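Local coordinates for protein lipoteichoic acid primase (Listeria monocytogenes, PDB 4UOP) that belongs to the sulfatase-like enzymes of the bacterial cell surface and carries a magnesium ion in its extracellular catalytic domain, at residues 112-117 against 166-172; 142-148 against 346-352; 339-344 against 358-364. All blocks are in the same frame, centred on the assembly; numbering follows the deposited sequence.

Interaction 1. Residues 112-117 against 166-172; sequences EWSVYT and FYPAVGF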
loop_
_atom_site.group_PDB
_atom_site.type_symbol
_atom_site.label_atom_id
_atom_site.label_comp_id
_atom_site.label_asym_id
_atom_site.label_seq_id
_atom_site.Cartn_x
_atom_site.Cartn_y
_atom_site.Cartn_z
ATOM N N GLU B 112 -13.153 -3.730 7.850
ATOM C CA GLU B 112 -14.554 -3.665 7.493
ATOM C C GLU B 112 -14.792 -4.383 6.170
ATOM O O GLU B 112 -15.749 -5.149 6.053
ATOM C CB GLU B 112 -15.007 -2.219 7.380
ATOM C CG GLU B 112 -15.060 -1.468 8.712
ATOM C CD GLU B 112 -15.729 -0.115 8.551
ATOM O OE1 GLU B 112 -16.963 -0.086 8.410
ATOM O OE2 GLU B 112 -15.005 0.911 8.542
ATOM N N TRP B 113 -13.936 -4.112 5.184
ATOM C CA TRP B 113 -14.038 -4.767 3.875
ATOM C C TRP B 113 -14.079 -6.291 4.008
ATOM O O TRP B 113 -14.940 -6.968 3.398
ATOM C CB TRP B 113 -12.872 -4.350 2.960
ATOM C CG TRP B 113 -12.922 -5.057 1.643
ATOM C CD1 TRP B 113 -12.370 -6.261 1.343
ATOM C CD2 TRP B 113 -13.629 -4.641 0.471
ATOM N NE1 TRP B 113 -12.671 -6.617 0.048
ATOM C CE2 TRP B 113 -13.440 -5.637 -0.510
ATOM C CE3 TRP B 113 -14.388 -3.516 0.149
ATOM C CZ2 TRP B 113 -13.992 -5.541 -1.785
ATOM C CZ3 TRP B 113 -14.934 -3.424 -1.120
ATOM C CH2 TRP B 113 -14.728 -4.422 -2.068
ATOM N N SER B 114 -13.107 -6.819 4.748
ATOM C CA SER B 114 -12.955 -8.257 4.966
ATOM C C SER B 114 -14.187 -8.858 5.621
ATOM O O SER B 114 -14.701 -9.891 5.194
ATOM C CB SER B 114 -11.729 -8.523 5.853
ATOM O OG SER B 114 -10.542 -8.262 5.158
ATOM N N VAL B 115 -14.676 -8.185 6.650
ATOM C CA VAL B 115 -15.817 -8.684 7.388
ATOM C C VAL B 115 -17.109 -8.638 6.563
ATOM O O VAL B 115 -17.848 -9.633 6.504
ATOM C CB VAL B 115 -15.958 -7.941 8.732
ATOM C CG1 VAL B 115 -17.229 -8.351 9.455
ATOM C CG2 VAL B 115 -14.730 -8.227 9.589
ATOM N N TYR B 116 -17.382 -7.520 5.902
ATOM C CA TYR B 116 -18.646 -7.392 5.173
ATOM C C TYR B 116 -18.699 -8.264 3.903
ATOM O O TYR B 116 -19.769 -8.761 3.562
ATOM C CB TYR B 116 -18.942 -5.948 4.774
ATOM C CG TYR B 116 -18.907 -4.932 5.899
ATOM C CD1 TYR B 116 -19.232 -5.279 7.191
ATOM C CD2 TYR B 116 -18.557 -3.610 5.644
ATOM C CE1 TYR B 116 -19.184 -4.339 8.212
ATOM C CE2 TYR B 116 -18.504 -2.671 6.649
ATOM C CZ TYR B 116 -18.810 -3.040 7.932
ATOM O OH TYR B 116 -18.741 -2.103 8.947
ATOM N N THR B 117 -17.567 -8.393 3.210
ATOM C CA THR B 117 -17.539 -8.986 1.868
ATOM C C THR B 117 -17.027 -10.420 1.821
ATOM O O THR B 117 -17.290 -11.121 0.835
ATOM C CB THR B 117 -16.683 -8.166 0.858
ATOM O OG1 THR B 117 -15.284 -8.280 1.164
ATOM C CG2 THR B 117 -17.098 -6.717 0.850
ATOM N N PHE B 166 -19.122 3.420 0.163
ATOM C CA PHE B 166 -18.897 2.004 0.444
ATOM C C PHE B 166 -20.078 1.347 1.157
ATOM O O PHE B 166 -20.453 0.225 0.837
ATOM C CB PHE B 166 -17.606 1.841 1.248
ATOM C CG PHE B 166 -17.382 0.468 1.785
ATOM C CD1 PHE B 166 -17.275 -0.623 0.927
ATOM C CD2 PHE B 166 -17.281 0.257 3.153
ATOM C CE1 PHE B 166 -17.060 -1.891 1.432
ATOM C CE2 PHE B 166 -17.062 -1.012 3.655
ATOM C CZ PHE B 166 -16.958 -2.085 2.792
ATOM N N TYR B 167 -20.658 2.039 2.123
ATOM C CA TYR B 167 -21.731 1.441 2.897
ATOM C C TYR B 167 -22.975 1.115 2.035
ATOM O O TYR B 167 -23.513 0.012 2.155
ATOM C CB TYR B 167 -22.043 2.265 4.144
ATOM C CG TYR B 167 -20.966 2.242 5.219
ATOM C CD1 TYR B 167 -20.082 1.171 5.368
ATOM C CD2 TYR B 167 -20.861 3.285 6.127
ATOM C CE1 TYR B 167 -19.129 1.157 6.376
ATOM C CE2 TYR B 167 -19.915 3.278 7.121
ATOM C CZ TYR B 167 -19.048 2.212 7.238
ATOM O OH TYR B 167 -18.107 2.209 8.238
ATOM N N PRO B 168 -23.400 2.040 1.149
ATOM C CA PRO B 168 -24.405 1.731 0.112
ATOM C C PRO B 168 -23.977 0.630 -0.853
ATOM O O PRO B 168 -24.800 -0.209 -1.216
ATOM C CB PRO B 168 -24.539 3.052 -0.661
ATOM C CG PRO B 168 -24.127 4.103 0.294
ATOM C CD PRO B 168 -23.134 3.488 1.232
ATOM N N ALA B 169 -22.705 0.627 -1.256
ATOM C CA ALA B 169 -22.183 -0.405 -2.135
ATOM C C ALA B 169 -22.376 -1.804 -1.569
ATOM O O ALA B 169 -22.684 -2.734 -2.318
ATOM C CB ALA B 169 -20.708 -0.163 -2.445
ATOM N N VAL B 170 -22.164 -1.977 -0.261
ATOM C CA VAL B 170 -22.369 -3.296 0.351
ATOM C C VAL B 170 -23.799 -3.523 0.807
ATOM O O VAL B 170 -24.122 -4.594 1.297
ATOM C CB VAL B 170 -21.383 -3.613 1.516
ATOM C CG1 VAL B 170 -19.968 -3.732 0.993
ATOM C CG2 VAL B 170 -21.465 -2.586 2.641
ATOM N N GLY B 171 -24.655 -2.520 0.657
ATOM C CA GLY B 171 -26.079 -2.701 0.888
ATOM C C GLY B 171 -26.535 -2.533 2.325
ATOM O O GLY B 171 -27.559 -3.087 2.693
ATOM N N PHE B 172 -25.804 -1.762 3.137
ATOM C CA PHE B 172 -26.343 -1.329 4.417
ATOM C C PHE B 172 -27.562 -0.446 4.136
ATOM O O PHE B 172 -27.504 0.421 3.262
ATOM C CB PHE B 172 -25.311 -0.550 5.268
ATOM C CG PHE B 172 -24.406 -1.427 6.106
ATOM C CD1 PHE B 172 -24.895 -2.080 7.226
ATOM C CD2 PHE B 172 -23.067 -1.569 5.799
ATOM C CE1 PHE B 172 -24.086 -2.888 7.990
ATOM C CE2 PHE B 172 -22.236 -2.369 6.570
ATOM C CZ PHE B 172 -22.747 -3.027 7.669
#
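Glu-112 and Tyr-167 illustrate how one buried carboxylate oxygen can serve two phenols. OE1 of Glu-112 accepts from Tyr-167 OH at 2.6 Å on its syn lone pair and lies near the plane of that ring, at its edge. The anti lone pair of the same Glu-112 OE1 takes the OH of Tyr-116, one helical turn further on, at 2.7 Å. The other oxygen, OE2, forms a salt bridge with Arg-163, which leaves the carboxylate little freedom to rotate.

Tyr-116 is gripped at its ring as well. Phe-172 turns an edge onto one face in a T-shaped stack, with centroids 5.0 Å apart and planes at 83°, while the carbonyl O of Glu-112 sits over the rim of the opposite face. Phe-166, its CG anti to the backbone N (chi1 171°), reaches between two aromatic neighbours and meets each rim to rim: its CE2 lies 3.6 Å from Tyr-116 CD2, and its CE1 lies 3.4 Å from Trp-113 CE3.

A Schellman motif at Gly-171 ends helix 163-169 and turns the chain so that Phe-172 comes back over Tyr-116. On the partner helix, Thr-117 OG1 donates to Trp-113 O and covers part of the indole. Helix 107-117 carries the magnesium ligand Thr-108, and the Glu-112 side chain is about 8 Å from the ion. Near this metal site the aromatic cluster joins helices 107-117 and 163-169, and Tyr-116 and Phe-172 meet strands of the central sheet in the alpha/beta fold of the sulfatase family.

Interaction 2. Residues 142-148 against 346-352; sequences LLGKNDY and MNLLGIK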
loop_
_atom_site.group_PDB
_atom_site.type_symbol
_atom_site.label_atom_id
_atom_site.label_comp_id
_atom_site.label_asym_id
_atom_site.label_seq_id
_atom_site.Cartn_x
_atom_site.Cartn_y
_atom_site.Cartn_z
ATOM N N LEU B 142 -27.065 -9.781 2.126
ATOM C CA LEU B 142 -27.692 -11.079 2.323
ATOM C C LEU B 142 -28.673 -11.052 3.497
ATOM O O LEU B 142 -29.746 -11.631 3.425
ATOM C CB LEU B 142 -26.638 -12.165 2.531
ATOM C CG LEU B 142 -27.136 -13.597 2.710
ATOM C CD1 LEU B 142 -28.041 -14.011 1.559
ATOM C CD2 LEU B 142 -25.940 -14.529 2.808
ATOM N N LEU B 143 -28.313 -10.390 4.594
ATOM C CA LEU B 143 -29.220 -10.302 5.729
ATOM C C LEU B 143 -30.470 -9.493 5.393
ATOM O O LEU B 143 -31.567 -9.820 5.858
ATOM C CB LEU B 143 -28.512 -9.738 6.966
ATOM C CG LEU B 143 -27.489 -10.685 7.596
ATOM C CD1 LEU B 143 -26.759 -9.979 8.737
ATOM C CD2 LEU B 143 -28.145 -11.970 8.076
ATOM N N GLY B 144 -30.316 -8.474 4.553
ATOM C CA GLY B 144 -31.435 -7.677 4.098
ATOM C C GLY B 144 -32.465 -8.478 3.299
ATOM O O GLY B 144 -33.633 -8.107 3.271
ATOM N N LYS B 145 -32.024 -9.562 2.668
ATOM C CA LYS B 145 -32.928 -10.493 1.973
ATOM C C LYS B 145 -33.541 -11.538 2.903
ATOM O O LYS B 145 -34.347 -12.368 2.474
ATOM C CB LYS B 145 -32.186 -11.203 0.833
ATOM C CG LYS B 145 -31.735 -10.282 -0.286
ATOM C CD LYS B 145 -32.905 -9.508 -0.866
ATOM C CE LYS B 145 -32.507 -8.674 -2.068
ATOM N NZ LYS B 145 -33.712 -8.089 -2.720
ATOM N N ASN B 146 -33.157 -11.489 4.173
ATOM C CA ASN B 146 -33.694 -12.366 5.189
ATOM C C ASN B 146 -34.350 -11.598 6.322
ATOM O O ASN B 146 -34.318 -12.029 7.471
ATOM C CB ASN B 146 -32.574 -13.267 5.691
ATOM C CG ASN B 146 -32.189 -14.333 4.674
ATOM O OD1 ASN B 146 -32.751 -15.417 4.697
ATOM N ND2 ASN B 146 -31.246 -14.031 3.780
ATOM N N ASP B 147 -34.948 -10.463 5.978
ATOM C CA ASP B 147 -35.790 -9.684 6.876
ATOM C C ASP B 147 -35.025 -8.987 7.993
ATOM O O ASP B 147 -35.608 -8.704 9.040
ATOM C CB ASP B 147 -36.909 -10.544 7.489
ATOM C CG ASP B 147 -37.787 -11.187 6.435
ATOM O OD1 ASP B 147 -38.673 -10.484 5.913
ATOM O OD2 ASP B 147 -37.569 -12.375 6.119
ATOM N N TYR B 148 -33.742 -8.707 7.765
ATOM C CA TYR B 148 -32.973 -7.849 8.667
ATOM C C TYR B 148 -32.919 -6.438 8.088
ATOM O O TYR B 148 -32.698 -6.265 6.892
ATOM C CB TYR B 148 -31.536 -8.359 8.850
ATOM C CG TYR B 148 -31.413 -9.636 9.664
ATOM C CD1 TYR B 148 -31.774 -10.862 9.140
ATOM C CD2 TYR B 148 -30.937 -9.608 10.964
ATOM C CE1 TYR B 148 -31.687 -12.035 9.895
ATOM C CE2 TYR B 148 -30.827 -10.765 11.720
ATOM C CZ TYR B 148 -31.210 -11.980 11.184
ATOM O OH TYR B 148 -31.122 -13.131 11.933
ATOM N N MET B 346 -23.345 -16.518 9.238
ATOM C CA MET B 346 -24.474 -16.950 8.423
ATOM C C MET B 346 -24.902 -18.365 8.833
ATOM O O MET B 346 -26.103 -18.656 8.889
ATOM C CB MET B 346 -24.147 -16.905 6.931
ATOM C CG MET B 346 -23.869 -15.517 6.359
ATOM S SD MET B 346 -25.166 -14.273 6.640
ATOM C CE MET B 346 -24.648 -13.579 8.215
ATOM N N ASN B 347 -23.939 -19.232 9.138
ATOM C CA ASN B 347 -24.281 -20.567 9.626
ATOM C C ASN B 347 -25.089 -20.523 10.933
ATOM O O ASN B 347 -26.123 -21.190 11.072
ATOM C CB ASN B 347 -23.022 -21.428 9.773
ATOM C CG ASN B 347 -23.317 -22.795 10.367
ATOM O OD1 ASN B 347 -23.928 -23.649 9.709
ATOM N ND2 ASN B 347 -22.916 -23.007 11.601
ATOM N N LEU B 348 -24.632 -19.734 11.905
ATOM C CA LEU B 348 -25.358 -19.612 13.162
ATOM C C LEU B 348 -26.785 -19.082 12.966
ATOM O O LEU B 348 -27.728 -19.524 13.648
ATOM C CB LEU B 348 -24.593 -18.700 14.139
ATOM C CG LEU B 348 -23.279 -19.265 14.653
ATOM C CD1 LEU B 348 -22.508 -18.194 15.418
ATOM C CD2 LEU B 348 -23.532 -20.458 15.559
ATOM N N LEU B 349 -26.937 -18.130 12.049
ATOM C CA LEU B 349 -28.230 -17.512 11.788
ATOM C C LEU B 349 -29.135 -18.391 10.906
ATOM O O LEU B 349 -30.265 -18.022 10.651
ATOM C CB LEU B 349 -28.037 -16.141 11.146
ATOM C CG LEU B 349 -27.408 -15.064 12.056
ATOM C CD1 LEU B 349 -27.164 -13.786 11.265
ATOM C CD2 LEU B 349 -28.253 -14.781 13.275
ATOM N N GLY B 350 -28.620 -19.534 10.447
ATOM C CA GLY B 350 -29.392 -20.468 9.622
ATOM C C GLY B 350 -29.668 -19.952 8.234
ATOM O O GLY B 350 -30.733 -20.199 7.680
ATOM N N ILE B 351 -28.736 -19.179 7.686
ATOM C CA ILE B 351 -28.916 -18.576 6.393
ATOM C C ILE B 351 -28.012 -19.271 5.378
ATOM O O ILE B 351 -26.812 -19.379 5.568
ATOM C CB ILE B 351 -28.653 -17.061 6.453
ATOM C CG1 ILE B 351 -29.775 -16.390 7.254
ATOM C CG2 ILE B 351 -28.547 -16.470 5.052
ATOM C CD1 ILE B 351 -29.532 -14.940 7.604
ATOM N N LYS B 352 -28.615 -19.757 4.300
ATOM C CA LYS B 352 -27.870 -20.368 3.219
ATOM C C LYS B 352 -27.306 -19.282 2.334
ATOM O O LYS B 352 -28.007 -18.344 1.958
ATOM C CB LYS B 352 -28.753 -21.304 2.387
ATOM C CG LYS B 352 -28.985 -22.659 3.035
ATOM C CD LYS B 352 -27.697 -23.465 3.155
ATOM C CE LYS B 352 -27.955 -24.969 3.182
ATOM N NZ LYS B 352 -28.310 -25.473 4.540
HETATM O O HOH W 1 -31.852 -15.678 11.150
#
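Asn-146 and Ile-351 are the pair whose CA atoms come nearest, 7.9 Å apart, and each lies just beyond the end of a helix. Helix 139-144 unwinds into a turn in which Leu-143 O accepts from the N of both Asn-146 and Tyr-148, reached from opposite faces of the carbonyl plane. Helix 341-348 closes with a Schellman motif: Gly-350 takes a positive phi, and Ile-351 N bonds back to Met-346 O.

Ile-351 is the projecting side chain. Its CD1 presses on Leu-143 CD2 at 3.3 Å, tighter than ordinary van der Waals contact, while its CG2, anti to the backbone N, reaches Leu-142 CD2 at 3.9 Å. Met-346 is bent at chi2 and chi3, which folds SD and CE against the two leucines. Asn-146 faces Ile-351 with its amide orientation fixed by a bond from ND2 to Leu-142 O, 2.9 Å long with an N-H...O angle of 164° and the acceptor in the amide plane.

The two helix ends meet within the sulfatase-type alpha/beta fold: the turn after helix 139-144 leads straight into strand 149-153 of the central sheet, whereas Asn-347 and Leu-348 make backbone hydrogen bonds with Gly-53 and Ala-55 respectively.

Tyr-148 adds to the packing from the loop after helix 139-144. Leu-143 CD2 lies over one face of its ring, offset toward the rim, and its OH touches Leu-349 CD2 at 3.6 Å. That hydroxyl is hydrogen-bonded to Lys-58 O and also accepts from a water, 2.8 Å from Tyr-148 OH, whose other proton goes to Leu-349 O. Further out, Lys-352 makes a cation-pi contact with Phe-52.

Interaction 3. Residues 339-344 against 358-364; sequences IDIMPT and MFGTDIL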
loop_
_atom_site.group_PDB
_atom_site.type_symbol
_atom_site.label_atom_id
_atom_site.label_comp_id
_atom_site.label_asym_id
_atom_site.label_seq_id
_atom_site.Cartn_x
_atom_site.Cartn_y
_atom_site.Cartn_z
ATOM N N ILE B 339 -11.933 -12.225 7.279
ATOM C CA ILE B 339 -12.718 -12.744 6.145
ATOM C C ILE B 339 -13.640 -13.914 6.488
ATOM O O ILE B 339 -14.549 -14.231 5.707
ATOM C CB ILE B 339 -11.832 -13.176 4.962
ATOM C CG1 ILE B 339 -10.805 -14.225 5.400
ATOM C CG2 ILE B 339 -11.180 -11.967 4.323
ATOM C CD1 ILE B 339 -10.208 -14.981 4.239
ATOM N N ASP B 340 -13.380 -14.587 7.605
ATOM C CA ASP B 340 -14.167 -15.750 8.028
ATOM C C ASP B 340 -15.414 -15.418 8.849
ATOM O O ASP B 340 -16.219 -16.296 9.137
ATOM C CB ASP B 340 -13.279 -16.712 8.820
ATOM C CG ASP B 340 -12.070 -17.195 8.011
ATOM O OD1 ASP B 340 -12.281 -17.609 6.842
ATOM O OD2 ASP B 340 -10.920 -17.128 8.519
ATOM N N ILE B 341 -15.571 -14.153 9.254
ATOM C CA ILE B 341 -16.690 -13.809 10.123
ATOM C C ILE B 341 -18.048 -14.027 9.438
ATOM O O ILE B 341 -18.954 -14.597 10.051
ATOM C CB ILE B 341 -16.544 -12.390 10.718
ATOM C CG1 ILE B 341 -15.363 -12.394 11.700
ATOM C CG2 ILE B 341 -17.838 -11.982 11.409
ATOM C CD1 ILE B 341 -15.004 -11.039 12.313
ATOM N N MET B 342 -18.181 -13.643 8.168
ATOM C CA MET B 342 -19.483 -13.777 7.476
ATOM C C MET B 342 -19.961 -15.237 7.373
ATOM O O MET B 342 -21.055 -15.549 7.838
ATOM C CB MET B 342 -19.461 -13.131 6.095
ATOM C CG MET B 342 -20.755 -13.358 5.338
ATOM S SD MET B 342 -20.823 -12.568 3.736
ATOM C CE MET B 342 -22.422 -13.180 3.194
ATOM N N PRO B 343 -19.144 -16.133 6.787
ATOM C CA PRO B 343 -19.633 -17.521 6.710
ATOM C C PRO B 343 -19.911 -18.156 8.081
ATOM O O PRO B 343 -20.849 -18.942 8.211
ATOM C CB PRO B 343 -18.521 -18.258 5.949
ATOM C CG PRO B 343 -17.322 -17.356 6.031
ATOM C CD PRO B 343 -17.857 -15.967 6.089
ATOM N N THR B 344 -19.147 -17.768 9.109
ATOM C CA THR B 344 -19.349 -18.294 10.445
ATOM C C THR B 344 -20.712 -17.824 10.990
ATOM O O THR B 344 -21.491 -18.609 11.546
ATOM C CB THR B 344 -18.187 -17.863 11.378
ATOM O OG1 THR B 344 -16.941 -18.354 10.861
ATOM C CG2 THR B 344 -18.358 -18.389 12.806
ATOM N N MET B 358 -17.590 -16.635 -1.307
ATOM C CA MET B 358 -16.981 -16.250 -0.023
ATOM C C MET B 358 -15.588 -16.863 0.024
ATOM O O MET B 358 -15.427 -18.069 -0.186
ATOM C CB MET B 358 -17.832 -16.738 1.163
ATOM C CG MET B 358 -19.207 -16.060 1.310
ATOM S SD MET B 358 -20.066 -16.541 2.831
ATOM C CE MET B 358 -20.259 -18.323 2.615
ATOM N N PHE B 359 -14.576 -16.037 0.294
ATOM C CA PHE B 359 -13.211 -16.533 0.412
ATOM C C PHE B 359 -12.912 -16.986 1.829
ATOM O O PHE B 359 -11.954 -17.706 2.058
ATOM C CB PHE B 359 -12.217 -15.484 -0.061
ATOM C CG PHE B 359 -12.258 -15.285 -1.539
ATOM C CD1 PHE B 359 -13.239 -14.493 -2.116
ATOM C CD2 PHE B 359 -11.378 -15.969 -2.364
ATOM C CE1 PHE B 359 -13.308 -14.349 -3.498
ATOM C CE2 PHE B 359 -11.442 -15.827 -3.746
ATOM C CZ PHE B 359 -12.410 -15.021 -4.308
ATOM N N GLY B 360 -13.746 -16.570 2.769
ATOM C CA GLY B 360 -13.663 -17.065 4.140
ATOM C C GLY B 360 -14.329 -18.405 4.297
ATOM O O GLY B 360 -15.001 -18.890 3.371
ATOM N N THR B 361 -14.156 -18.984 5.480
ATOM C CA THR B 361 -14.649 -20.297 5.843
ATOM C C THR B 361 -15.389 -20.230 7.187
ATOM O O THR B 361 -15.018 -19.464 8.076
ATOM C CB THR B 361 -13.457 -21.276 5.962
ATOM O OG1 THR B 361 -12.724 -21.275 4.729
ATOM C CG2 THR B 361 -13.904 -22.681 6.281
ATOM N N ASP B 362 -16.421 -21.044 7.327
ATOM C CA ASP B 362 -17.133 -21.212 8.583
ATOM C C ASP B 362 -16.184 -21.864 9.589
ATOM O O ASP B 362 -15.895 -23.054 9.530
ATOM C CB ASP B 362 -18.392 -22.047 8.355
ATOM C CG ASP B 362 -19.139 -22.382 9.630
ATOM O OD1 ASP B 362 -18.750 -21.939 10.737
ATOM O OD2 ASP B 362 -20.151 -23.106 9.520
ATOM N N ILE B 363 -15.703 -21.080 10.550
ATOM C CA ILE B 363 -14.668 -21.597 11.426
ATOM C C ILE B 363 -15.184 -22.602 12.461
ATOM O O ILE B 363 -14.390 -23.323 13.049
ATOM C CB ILE B 363 -13.875 -20.476 12.122
ATOM C CG1 ILE B 363 -14.714 -19.734 13.137
ATOM C CG2 ILE B 363 -13.287 -19.517 11.083
ATOM C CD1 ILE B 363 -13.857 -18.877 14.061
ATOM N N LEU B 364 -16.490 -22.658 12.684
ATOM C CA LEU B 364 -17.031 -23.631 13.636
ATOM C C LEU B 364 -17.302 -24.992 12.989
ATOM O O LEU B 364 -17.716 -25.930 13.675
ATOM C CB LEU B 364 -18.299 -23.096 14.296
ATOM C CG LEU B 364 -18.146 -21.771 15.059
ATOM C CD1 LEU B 364 -19.474 -21.361 15.653
ATOM C CD2 LEU B 364 -17.083 -21.885 16.124
HETATM O O HOH W 2 -20.949 -21.220 12.403
#
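Asp-340 and Thr-361 begin a series of contacts by which an irregular strip, ending in an Asx turn at Asp-362, runs alongside residues 339-344. The polar contacts are side chain to backbone. Thr-361 N donates to Asp-340 OD1 at 2.7 Å, on the anti side of the carboxylate and 22° out of its plane; Asp-340 OD2 bonds to Gly-337 N. Ile-363 N reaches Thr-344 OG1 at 3.0 Å in an almost straight bond (174°), and the same OG1 donates to Asp-340 O, so the threonine hydroxyl joins strip and helix. Asp-362 OD2 has its partner in Asn-365.

The backbones pass closely at Gly-360, whose CA makes a CA-H...O contact of 3.4 Å with Ile-339 O.

Among the apolar contacts, Met-358, bent at chi3, slides past Pro-343 with its CE 3.8 Å from Pro-343 CB. Packing also brings Ile-363 CG2 to 3.6 Å from Asp-340 CB.

In the Asx turn itself, Asp-362 OD1 accepts from Leu-364 N at 3.1 Å from above the carboxylate plane, and a water donates both to this OD1 and to Thr-344 O.

Overall arrangement
The three contacts form one connected region of the sulfatase-type fold, their centres 14 to 15 Å apart. Interactions 2 and 3 share helix 341-348, interaction 3 using its earlier residues and interaction 2 its later ones, and they touch in several places, among them Leu-142 CD2 with Met-342 CE and Asn-347 with Asp-362. Interaction 1 touches interaction 3 through helix 107-117, as Ser-114 and Val-115 pack on Ile-339 and Ile-341, but stays about 6 Å from interaction 2 at the nearest atoms. Along the chain, interaction 1 closes before interaction 3 opens, whereas interaction 2 interleaves with both. Distant parts of the sequence are thereby packed together, with helix 107-117, part of interaction 1, linking the packed region to the metal site.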